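Local atomic coordinates of IMPACT family member YigZ (Escherichia coli, PDB entry 1VI7), a protein that is of unknown function but probably binds guanyl ribonucleotides and may hydrolyse ribonucleoside triphosphates. Residues Ala183-Ala186 and Glu187-Lys191; Gln145-Tyr148 and His149-Thr152; Asp194-Arg197 and Gly198-Leu202. All coordinates share one frame; numbering follows the deposited sequence.

Contact 1: Ala183-Ala186 and Glu187-Lys191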
ATOM      1  N   ALA A 183      16.771   8.919  -9.104  1.00 51.97           N
ATOM      2  CA  ALA A 183      17.766   9.967  -8.906  1.00 51.40           C
ATOM      3  C   ALA A 183      19.160   9.391  -9.178  1.00 51.66           C
ATOM      4  O   ALA A 183      19.918   9.874 -10.018  1.00 52.01           O
ATOM      5  CB  ALA A 183      17.715  10.476  -7.471  1.00 51.32           C
ATOM      6  N   LYS A 184      19.428   8.254  -8.533  1.00 49.56           N
ATOM      7  CA  LYS A 184      20.722   7.618  -8.583  1.00 46.56           C
ATOM      8  C   LYS A 184      21.137   6.816  -9.764  1.00 43.67           C
ATOM      9  O   LYS A 184      22.277   6.325  -9.829  1.00 42.58           O
ATOM     10  CB  LYS A 184      20.838   6.823  -7.253  1.00 48.44           C
ATOM     11  CG  LYS A 184      20.593   7.815  -6.090  1.00 49.08           C
ATOM     12  CD  LYS A 184      20.894   7.150  -4.768  1.00 50.12           C
ATOM     13  CE  LYS A 184      21.533   8.113  -3.769  1.00 48.24           C
ATOM     14  NZ  LYS A 184      21.853   7.339  -2.515  1.00 49.80           N
ATOM     15  N   VAL A 185      20.366   6.713 -10.817  1.00 42.12           N
ATOM     16  CA  VAL A 185      20.663   5.970 -12.023  1.00 40.92           C
ATOM     17  C   VAL A 185      21.948   6.390 -12.703  1.00 40.53           C
ATOM     18  O   VAL A 185      22.752   5.571 -13.158  1.00 40.11           O
ATOM     19  CB  VAL A 185      19.487   6.117 -13.012  1.00 42.94           C
ATOM     20  CG1 VAL A 185      19.255   7.601 -13.335  1.00 48.27           C
ATOM     21  CG2 VAL A 185      19.665   5.336 -14.287  1.00 43.04           C
ATOM     22  N   ALA A 186      22.173   7.689 -12.830  1.00 40.31           N
ATOM     23  CA  ALA A 186      23.347   8.244 -13.480  1.00 37.64           C
ATOM     24  C   ALA A 186      24.592   7.980 -12.649  1.00 37.38           C
ATOM     25  O   ALA A 186      25.668   7.752 -13.163  1.00 35.35           O
ATOM     26  CB  ALA A 186      23.158   9.731 -13.662  1.00 34.78           C
ATOM     27  N   GLU A 187      24.423   8.037 -11.330  1.00 39.15           N
ATOM     28  CA  GLU A 187      25.557   7.790 -10.445  1.00 41.59           C
ATOM     29  C   GLU A 187      25.886   6.289 -10.489  1.00 40.78           C
ATOM     30  O   GLU A 187      27.056   5.926 -10.439  1.00 41.55           O
ATOM     31  CB  GLU A 187      25.312   8.242  -9.014  1.00 46.74           C
ATOM     32  CG  GLU A 187      26.399   7.771  -8.044  1.00 54.25           C
ATOM     33  CD  GLU A 187      25.906   7.637  -6.620  1.00 57.60           C
ATOM     34  OE1 GLU A 187      26.558   6.932  -5.817  1.00 56.79           O
ATOM     35  OE2 GLU A 187      24.849   8.253  -6.331  1.00 61.25           O
ATOM     36  N   PHE A 188      24.855   5.478 -10.601  1.00 39.35           N
ATOM     37  CA  PHE A 188      24.987   4.035 -10.668  1.00 37.92           C
ATOM     38  C   PHE A 188      25.633   3.641 -11.994  1.00 36.88           C
ATOM     39  O   PHE A 188      26.557   2.851 -12.019  1.00 36.89           O
ATOM     40  CB  PHE A 188      23.599   3.390 -10.546  1.00 36.75           C
ATOM     41  CG  PHE A 188      23.621   1.895 -10.555  1.00 34.91           C
ATOM     42  CD1 PHE A 188      23.039   1.186 -11.600  1.00 34.57           C
ATOM     43  CD2 PHE A 188      24.261   1.194  -9.549  1.00 33.01           C
ATOM     44  CE1 PHE A 188      23.021  -0.194 -11.595  1.00 31.75           C
ATOM     45  CE2 PHE A 188      24.273  -0.191  -9.543  1.00 31.29           C
ATOM     46  CZ  PHE A 188      23.630  -0.874 -10.554  1.00 32.45           C
ATOM     47  N   SER A 189      25.145   4.205 -13.085  1.00 36.07           N
ATOM     48  CA  SER A 189      25.690   3.908 -14.399  1.00 36.09           C
ATOM     49  C   SER A 189      27.178   4.241 -14.385  1.00 36.98           C
ATOM     50  O   SER A 189      27.990   3.382 -14.741  1.00 38.83           O
ATOM     51  CB  SER A 189      24.966   4.658 -15.500  1.00 36.23           C
ATOM     52  OG  SER A 189      23.657   4.210 -15.752  1.00 32.95           O
ATOM     53  N   ALA A 190      27.532   5.441 -13.947  1.00 37.14           N
ATOM     54  CA  ALA A 190      28.942   5.835 -13.861  1.00 37.41           C
ATOM     55  C   ALA A 190      29.718   4.824 -13.027  1.00 38.59           C
ATOM     56  O   ALA A 190      30.702   4.227 -13.463  1.00 38.61           O
ATOM     57  CB  ALA A 190      29.080   7.209 -13.250  1.00 34.06           C
ATOM     58  N   LYS A 191      29.250   4.610 -11.782  1.00 38.25           N
ATOM     59  CA  LYS A 191      29.928   3.630 -10.942  1.00 37.57           C
ATOM     60  C   LYS A 191      30.072   2.312 -11.716  1.00 36.28           C
ATOM     61  O   LYS A 191      31.142   1.715 -11.654  1.00 36.36           O
ATOM     62  CB  LYS A 191      29.194   3.385  -9.637  1.00 41.11           C
ATOM     63  CG  LYS A 191      29.753   4.145  -8.443  1.00 47.96           C
ATOM     64  CD  LYS A 191      28.634   4.793  -7.634  1.00 51.89           C
ATOM     65  CE  LYS A 191      28.252   3.993  -6.410  1.00 51.79           C
ATOM     66  NZ  LYS A 191      29.313   4.097  -5.356  1.00 54.12           N
TER
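Ser-189 folds its hydroxymethyl group back over the carbonyl of Val-185, one helical turn earlier, and illustrates how a serine can use the same acceptor as its own amide. Its OG donates to Val-185 O at 3.1 Å, while Ser-189 N donates to that same oxygen at 2.8 Å. The two donors approach from opposite faces of the carbonyl plane, and the hydroxyl stands 36° out of it, leaving room for both. What makes this grip possible is a chi1 of -71°, which sets OG opposite the carbonyl carbon and beside the serine's own nitrogen.

The residues on either side of Ser-189 make the same i to i-4 backbone bond. Phe-188 N reaches Lys-184 O at 2.8 Å, and Ala-190 N meets Ala-186 O at 3.1 Å. The CB of Phe-188 lies beside Lys-184 O, while the ring itself is carried off to pack on Leu-202.

Lys-184 and Glu-187 run side by side in the same direction. Their closest approach, CE of Lys-184 to OE2 of Glu-187, is 4.2 Å, and the charged ends do not pair: the lysine instead makes a salt bridge with Asp-162. On the following turn, Lys-191 NZ lies 4.0 Å from Glu-187 OE1, a long salt bridge, and also bonds to Gln-160 OE1.

The arrangement is that of the first turns of an alpha-helix, here helix 185-196, the second helix of a ferredoxin-like beta-alpha-beta-beta-alpha-beta domain.

Contact 2: Gln145-Tyr148 and His149-Thr152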
ATOM      1  N   GLN A 145      22.541  -7.347 -17.946  1.00 20.27           N
ATOM      2  CA  GLN A 145      23.178  -8.688 -18.183  1.00 21.29           C
ATOM      3  C   GLN A 145      24.686  -8.529 -17.912  1.00 19.58           C
ATOM      4  O   GLN A 145      25.300  -7.547 -18.332  1.00 15.11           O
ATOM      5  CB  GLN A 145      22.794  -9.254 -19.490  1.00 21.19           C
ATOM      6  CG  GLN A 145      23.442 -10.375 -20.177  1.00 31.99           C
ATOM      7  CD  GLN A 145      22.855 -10.647 -21.574  1.00 39.69           C
ATOM      8  OE1 GLN A 145      22.977  -9.779 -22.449  1.00 40.81           O
ATOM      9  NE2 GLN A 145      22.267 -11.831 -21.780  1.00 39.71           N
ATOM     10  N   CYS A 146      25.135  -9.327 -16.940  1.00 18.19           N
ATOM     11  CA  CYS A 146      26.493  -9.406 -16.490  1.00 18.06           C
ATOM     12  C   CYS A 146      27.064 -10.818 -16.370  1.00 17.46           C
ATOM     13  O   CYS A 146      26.390 -11.840 -16.347  1.00 16.16           O
ATOM     14  CB  CYS A 146      26.581  -8.740 -15.100  1.00 15.98           C
ATOM     15  SG  CYS A 146      25.909  -9.724 -13.776  1.00 13.94           S
ATOM     16  N   GLU A 147      28.335 -10.869 -15.979  1.00 18.22           N
ATOM     17  CA  GLU A 147      29.022 -12.152 -15.815  1.00 19.77           C
ATOM     18  C   GLU A 147      29.045 -12.608 -14.388  1.00 20.27           C
ATOM     19  O   GLU A 147      29.037 -11.772 -13.466  1.00 21.36           O
ATOM     20  CB  GLU A 147      30.457 -11.984 -16.377  1.00 23.06           C
ATOM     21  CG  GLU A 147      30.421 -11.551 -17.832  1.00 27.32           C
ATOM     22  CD  GLU A 147      31.388 -12.246 -18.731  1.00 31.06           C
ATOM     23  OE1 GLU A 147      31.522 -13.487 -18.623  1.00 33.76           O
ATOM     24  OE2 GLU A 147      32.035 -11.554 -19.562  1.00 33.47           O
ATOM     25  N   TYR A 148      29.227 -13.890 -14.093  1.00 20.67           N
ATOM     26  CA  TYR A 148      29.226 -14.345 -12.716  1.00 23.03           C
ATOM     27  C   TYR A 148      30.287 -13.714 -11.829  1.00 24.56           C
ATOM     28  O   TYR A 148      30.143 -13.723 -10.593  1.00 24.98           O
ATOM     29  CB  TYR A 148      29.361 -15.878 -12.644  1.00 22.78           C
ATOM     30  CG  TYR A 148      28.100 -16.586 -13.063  1.00 24.01           C
ATOM     31  CD1 TYR A 148      27.880 -16.858 -14.398  1.00 24.05           C
ATOM     32  CD2 TYR A 148      27.085 -16.902 -12.169  1.00 26.52           C
ATOM     33  CE1 TYR A 148      26.714 -17.425 -14.830  1.00 25.67           C
ATOM     34  CE2 TYR A 148      25.923 -17.530 -12.580  1.00 26.03           C
ATOM     35  CZ  TYR A 148      25.754 -17.818 -13.914  1.00 26.30           C
ATOM     36  OH  TYR A 148      24.593 -18.393 -14.384  1.00 24.89           O
ATOM     37  N   HIS A 149      31.436 -13.349 -12.377  1.00 24.80           N
ATOM     38  CA  HIS A 149      32.532 -12.775 -11.638  1.00 25.55           C
ATOM     39  C   HIS A 149      32.282 -11.302 -11.341  1.00 27.13           C
ATOM     40  O   HIS A 149      33.153 -10.603 -10.805  1.00 28.97           O
ATOM     41  CB  HIS A 149      33.873 -12.946 -12.360  1.00 20.15           C
ATOM     42  CG  HIS A 149      34.006 -12.141 -13.596  1.00 20.14           C
ATOM     43  ND1 HIS A 149      34.292 -10.789 -13.558  1.00 22.83           N
ATOM     44  CD2 HIS A 149      33.837 -12.435 -14.904  1.00 22.48           C
ATOM     45  CE1 HIS A 149      34.327 -10.284 -14.782  1.00 21.45           C
ATOM     46  NE2 HIS A 149      34.021 -11.257 -15.627  1.00 23.14           N
ATOM     47  N   GLN A 150      31.174 -10.762 -11.823  1.00 26.52           N
ATOM     48  CA  GLN A 150      30.750  -9.409 -11.543  1.00 24.71           C
ATOM     49  C   GLN A 150      29.555  -9.361 -10.594  1.00 24.24           C
ATOM     50  O   GLN A 150      29.215  -8.305 -10.084  1.00 24.18           O
ATOM     51  CB  GLN A 150      30.443  -8.640 -12.819  1.00 21.19           C
ATOM     52  CG  GLN A 150      31.543  -8.663 -13.850  1.00 20.10           C
ATOM     53  CD  GLN A 150      31.097  -8.223 -15.226  1.00 17.54           C
ATOM     54  OE1 GLN A 150      30.223  -8.798 -15.873  1.00 19.69           O
ATOM     55  NE2 GLN A 150      31.740  -7.189 -15.735  1.00 17.47           N
ATOM     56  N   LEU A 151      28.933 -10.466 -10.260  1.00 25.99           N
ATOM     57  CA  LEU A 151      27.799 -10.509  -9.354  1.00 27.36           C
ATOM     58  C   LEU A 151      28.023  -9.781  -8.048  1.00 28.40           C
ATOM     59  O   LEU A 151      27.575  -8.627  -7.935  1.00 28.42           O
ATOM     60  CB  LEU A 151      27.338 -11.930  -9.099  1.00 26.58           C
ATOM     61  CG  LEU A 151      25.836 -12.131  -8.916  1.00 28.07           C
ATOM     62  CD1 LEU A 151      25.069 -11.376  -9.985  1.00 29.06           C
ATOM     63  CD2 LEU A 151      25.515 -13.626  -8.974  1.00 27.59           C
ATOM     64  N   THR A 152      28.736 -10.347  -7.080  1.00 29.50           N
ATOM     65  CA  THR A 152      28.987  -9.668  -5.817  1.00 30.66           C
ATOM     66  C   THR A 152      29.309  -8.192  -6.020  1.00 31.73           C
ATOM     67  O   THR A 152      28.679  -7.338  -5.397  1.00 31.13           O
ATOM     68  CB  THR A 152      30.053 -10.300  -4.934  1.00 32.26           C
ATOM     69  OG1 THR A 152      31.355 -10.150  -5.497  1.00 34.28           O
ATOM     70  CG2 THR A 152      29.763 -11.769  -4.672  1.00 34.90           C
TER
HETATM   71  O   HOH W   1      30.947 -12.226  -8.269  1.00 56.79           O
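Cys-146, the last residue of strand 140-146, presents its CB to the amide oxygen of Gln-150 at 3.7 Å and its sulfur to Leu-151. The second approach is apolar, SG of Cys-146 to CD1 of Leu-151 at 4.2 Å, and Val-174 on the adjoining strand touches both residues.

Glu-147 holds the main polar link, and its backbone is held at both ends by Gln-150. Its N donates to Gln-150 OE1 at 2.8 Å, in the plane of the side-chain amide and with an N-H...O angle of 157°. Gln-150 N returns a bond of 2.9 Å to Glu-147 O, which closes the turn. The glutamine reaches back because CG lies opposite its carbonyl carbon (chi1 -52°) and the chain then runs extended. Its oxygen also rests against CB and CG of Glu-147, the carboxylate and amide planes being almost perpendicular. Beside them the imidazole of His-149 travels in the same direction as the glutamate, its NE2 3.7 Å from Glu-147 CB.

The side chain of Tyr-148 leaves the backbone pointing away from the second segment, and its hydroxyl bonds to Gln-171 O. What it contributes here is its carbonyl: Leu-151 N makes a weak bond to Tyr-148 O, and a water donates to the same oxygen at 2.9 Å while accepting from Thr-152 N.

Backbone angles at Tyr-148 and His-149 fit a type I turn, through which strand 140-146 passes into helix 151-160. The chemistry implies that the buried Gln-150 amide satisfies the Glu-147 N-H just past the end of the strand, while the water serves an amide at the start of the helix.

Contact 3: Asp194-Arg197 and Gly198-Leu202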
ATOM      1  N   ASP A 194      32.684   2.394 -14.537  1.00 25.56           N
ATOM      2  CA  ASP A 194      34.069   2.400 -14.072  1.00 25.88           C
ATOM      3  C   ASP A 194      34.476   1.036 -13.558  1.00 24.76           C
ATOM      4  O   ASP A 194      35.646   0.680 -13.737  1.00 27.11           O
ATOM      5  CB  ASP A 194      34.376   3.501 -13.083  1.00 31.00           C
ATOM      6  CG  ASP A 194      34.443   4.881 -13.712  1.00 37.10           C
ATOM      7  OD1 ASP A 194      34.111   5.046 -14.910  1.00 38.56           O
ATOM      8  OD2 ASP A 194      34.860   5.835 -13.026  1.00 40.58           O
ATOM      9  N   PHE A 195      33.552   0.244 -13.085  1.00 22.70           N
ATOM     10  CA  PHE A 195      33.692  -1.074 -12.535  1.00 19.81           C
ATOM     11  C   PHE A 195      33.909  -2.134 -13.614  1.00 21.25           C
ATOM     12  O   PHE A 195      34.448  -3.230 -13.369  1.00 19.77           O
ATOM     13  CB  PHE A 195      32.401  -1.444 -11.782  1.00 14.84           C
ATOM     14  CG  PHE A 195      32.245  -2.872 -11.375  1.00 12.93           C
ATOM     15  CD1 PHE A 195      33.013  -3.387 -10.327  1.00 12.18           C
ATOM     16  CD2 PHE A 195      31.385  -3.729 -12.035  1.00  8.78           C
ATOM     17  CE1 PHE A 195      32.895  -4.698  -9.930  1.00 10.48           C
ATOM     18  CE2 PHE A 195      31.238  -5.050 -11.606  1.00  7.62           C
ATOM     19  CZ  PHE A 195      31.934  -5.516 -10.526  1.00  6.95           C
ATOM     20  N   SER A 196      33.468  -1.799 -14.828  1.00 20.12           N
ATOM     21  CA  SER A 196      33.540  -2.793 -15.886  1.00 21.80           C
ATOM     22  C   SER A 196      34.136  -2.230 -17.147  1.00 22.42           C
ATOM     23  O   SER A 196      33.931  -2.791 -18.221  1.00 24.28           O
ATOM     24  CB  SER A 196      32.099  -3.286 -16.149  1.00 23.27           C
ATOM     25  OG  SER A 196      31.426  -2.216 -16.836  1.00 27.03           O
ATOM     26  N   ARG A 197      34.779  -1.075 -17.055  1.00 22.31           N
ATOM     27  CA  ARG A 197      35.411  -0.474 -18.230  1.00 19.92           C
ATOM     28  C   ARG A 197      34.435  -0.304 -19.367  1.00 22.11           C
ATOM     29  O   ARG A 197      34.696  -0.645 -20.529  1.00 21.47           O
ATOM     30  CB  ARG A 197      36.638  -1.293 -18.575  1.00 15.27           C
ATOM     31  CG  ARG A 197      37.865  -0.987 -17.741  1.00 10.17           C
ATOM     32  CD  ARG A 197      38.995  -1.942 -17.942  1.00  9.79           C
ATOM     33  NE  ARG A 197      38.608  -3.306 -17.639  1.00 16.97           N
ATOM     34  CZ  ARG A 197      39.188  -4.424 -18.041  1.00 19.11           C
ATOM     35  NH1 ARG A 197      38.764  -5.630 -17.706  1.00 17.25           N
ATOM     36  NH2 ARG A 197      40.260  -4.321 -18.822  1.00 25.82           N
ATOM     37  N   GLY A 198      33.255   0.248 -19.047  1.00 22.77           N
ATOM     38  CA  GLY A 198      32.185   0.569 -19.909  1.00 23.25           C
ATOM     39  C   GLY A 198      31.569  -0.503 -20.749  1.00 25.11           C
ATOM     40  O   GLY A 198      30.791  -0.175 -21.661  1.00 23.10           O
ATOM     41  N   SER A 199      31.627  -1.769 -20.294  1.00 27.08           N
ATOM     42  CA  SER A 199      31.115  -2.863 -21.117  1.00 28.30           C
ATOM     43  C   SER A 199      29.806  -3.430 -20.596  1.00 30.40           C
ATOM     44  O   SER A 199      29.252  -4.364 -21.220  1.00 32.23           O
ATOM     45  CB  SER A 199      32.180  -3.972 -21.090  1.00 24.04           C
ATOM     46  OG  SER A 199      32.136  -4.551 -19.797  1.00 20.30           O
ATOM     47  N   LEU A 200      29.436  -3.054 -19.393  1.00 29.60           N
ATOM     48  CA  LEU A 200      28.145  -3.445 -18.810  1.00 31.03           C
ATOM     49  C   LEU A 200      27.082  -2.486 -19.362  1.00 32.46           C
ATOM     50  O   LEU A 200      27.424  -1.318 -19.609  1.00 31.98           O
ATOM     51  CB  LEU A 200      28.271  -3.312 -17.308  1.00 34.20           C
ATOM     52  CG  LEU A 200      28.127  -4.519 -16.393  1.00 32.54           C
ATOM     53  CD1 LEU A 200      28.793  -5.757 -16.909  1.00 29.09           C
ATOM     54  CD2 LEU A 200      28.664  -4.156 -15.002  1.00 30.15           C
ATOM     55  N   GLN A 201      25.899  -2.968 -19.730  1.00 33.46           N
ATOM     56  CA  GLN A 201      24.868  -2.105 -20.314  1.00 35.33           C
ATOM     57  C   GLN A 201      23.523  -2.184 -19.611  1.00 35.72           C
ATOM     58  O   GLN A 201      22.707  -3.056 -19.922  1.00 35.28           O
ATOM     59  CB  GLN A 201      24.706  -2.429 -21.807  1.00 39.31           C
ATOM     60  CG  GLN A 201      24.144  -1.315 -22.646  1.00 44.97           C
ATOM     61  CD  GLN A 201      23.890  -1.592 -24.100  1.00 48.01           C
ATOM     62  OE1 GLN A 201      22.734  -1.491 -24.578  1.00 51.61           O
ATOM     63  NE2 GLN A 201      24.898  -1.903 -24.907  1.00 46.35           N
ATOM     64  N   LEU A 202      23.218  -1.242 -18.734  1.00 36.59           N
ATOM     65  CA  LEU A 202      21.969  -1.143 -17.974  1.00 37.80           C
ATOM     66  C   LEU A 202      20.766  -0.766 -18.805  1.00 37.67           C
ATOM     67  O   LEU A 202      20.749   0.319 -19.399  1.00 38.90           O
ATOM     68  CB  LEU A 202      22.202  -0.050 -16.906  1.00 38.64           C
ATOM     69  CG  LEU A 202      21.087   0.220 -15.917  1.00 40.75           C
ATOM     70  CD1 LEU A 202      21.057  -0.854 -14.843  1.00 40.34           C
ATOM     71  CD2 LEU A 202      21.234   1.615 -15.296  1.00 41.39           C
TER
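Ser-196 O takes the backbone bond that closes the turn, from Ser-199 N at 3.3 Å. The side-chain oxygen of Ser-199 lies close to the same acceptor, OG to Ser-196 O being 3.0 Å. On the other side chain, Ser-196 OG bonds backward to Leu-192 O, one turn earlier in the helix, while facing forward to the chain that leaves it. There Leu-200 N approaches Ser-196 OG at 3.3 Å, a weak bond, and Ser-199 N makes another weak one. A chi1 of 73° places OG between the nitrogen and carbonyl carbon of its own residue, from where it serves both sides.

The chain leaves helix 185-196 through a type I' beta turn from Ser-196 to Ser-199. Arg-197 and Gly-198 occupy its two central positions with positive phi, 55° at the arginine, a conformation that suits glycine especially well. The reversal directs the chain toward the edge strand 203-204 of the ferredoxin-like sheet.

Leu-200 covers the serine: its CD2 sits 3.7 Å from Ser-196 CB, and its CB 3.4 Å from Ser-196 OG. That same methyl meets the ring of Phe-195 at its edge, CD2 of Leu-200 to CD2 of Phe-195 at 4.0 Å. Farther inward, Ile-154 of helix 151-160 touches both the phenylalanine and the leucine.

In the fold
From the N terminus, contact 2 comes first, turning strand 140-146 into helix 151-160. Contact 1 then opens helix 185-196 after strand 174-180, and contact 3 closes that helix and leads toward strand 203-204. The three follow in series, neither nesting nor crossing. Contacts 1 and 3 share the helix and meet where Leu-202 packs on Phe-188, Ser-189 and Val-185. Contact 2 joins contact 3 through Gln-150, which touches Phe-195, Ser-196 and Leu-200, while Cys-146 also touches Leu-200. Contacts 1 and 2 remain apart, nearest atoms about 9 Å. Contact 3 therefore ties helix 185-196 to helix 151-160 and strand 140-146 of the ferredoxin-like domain.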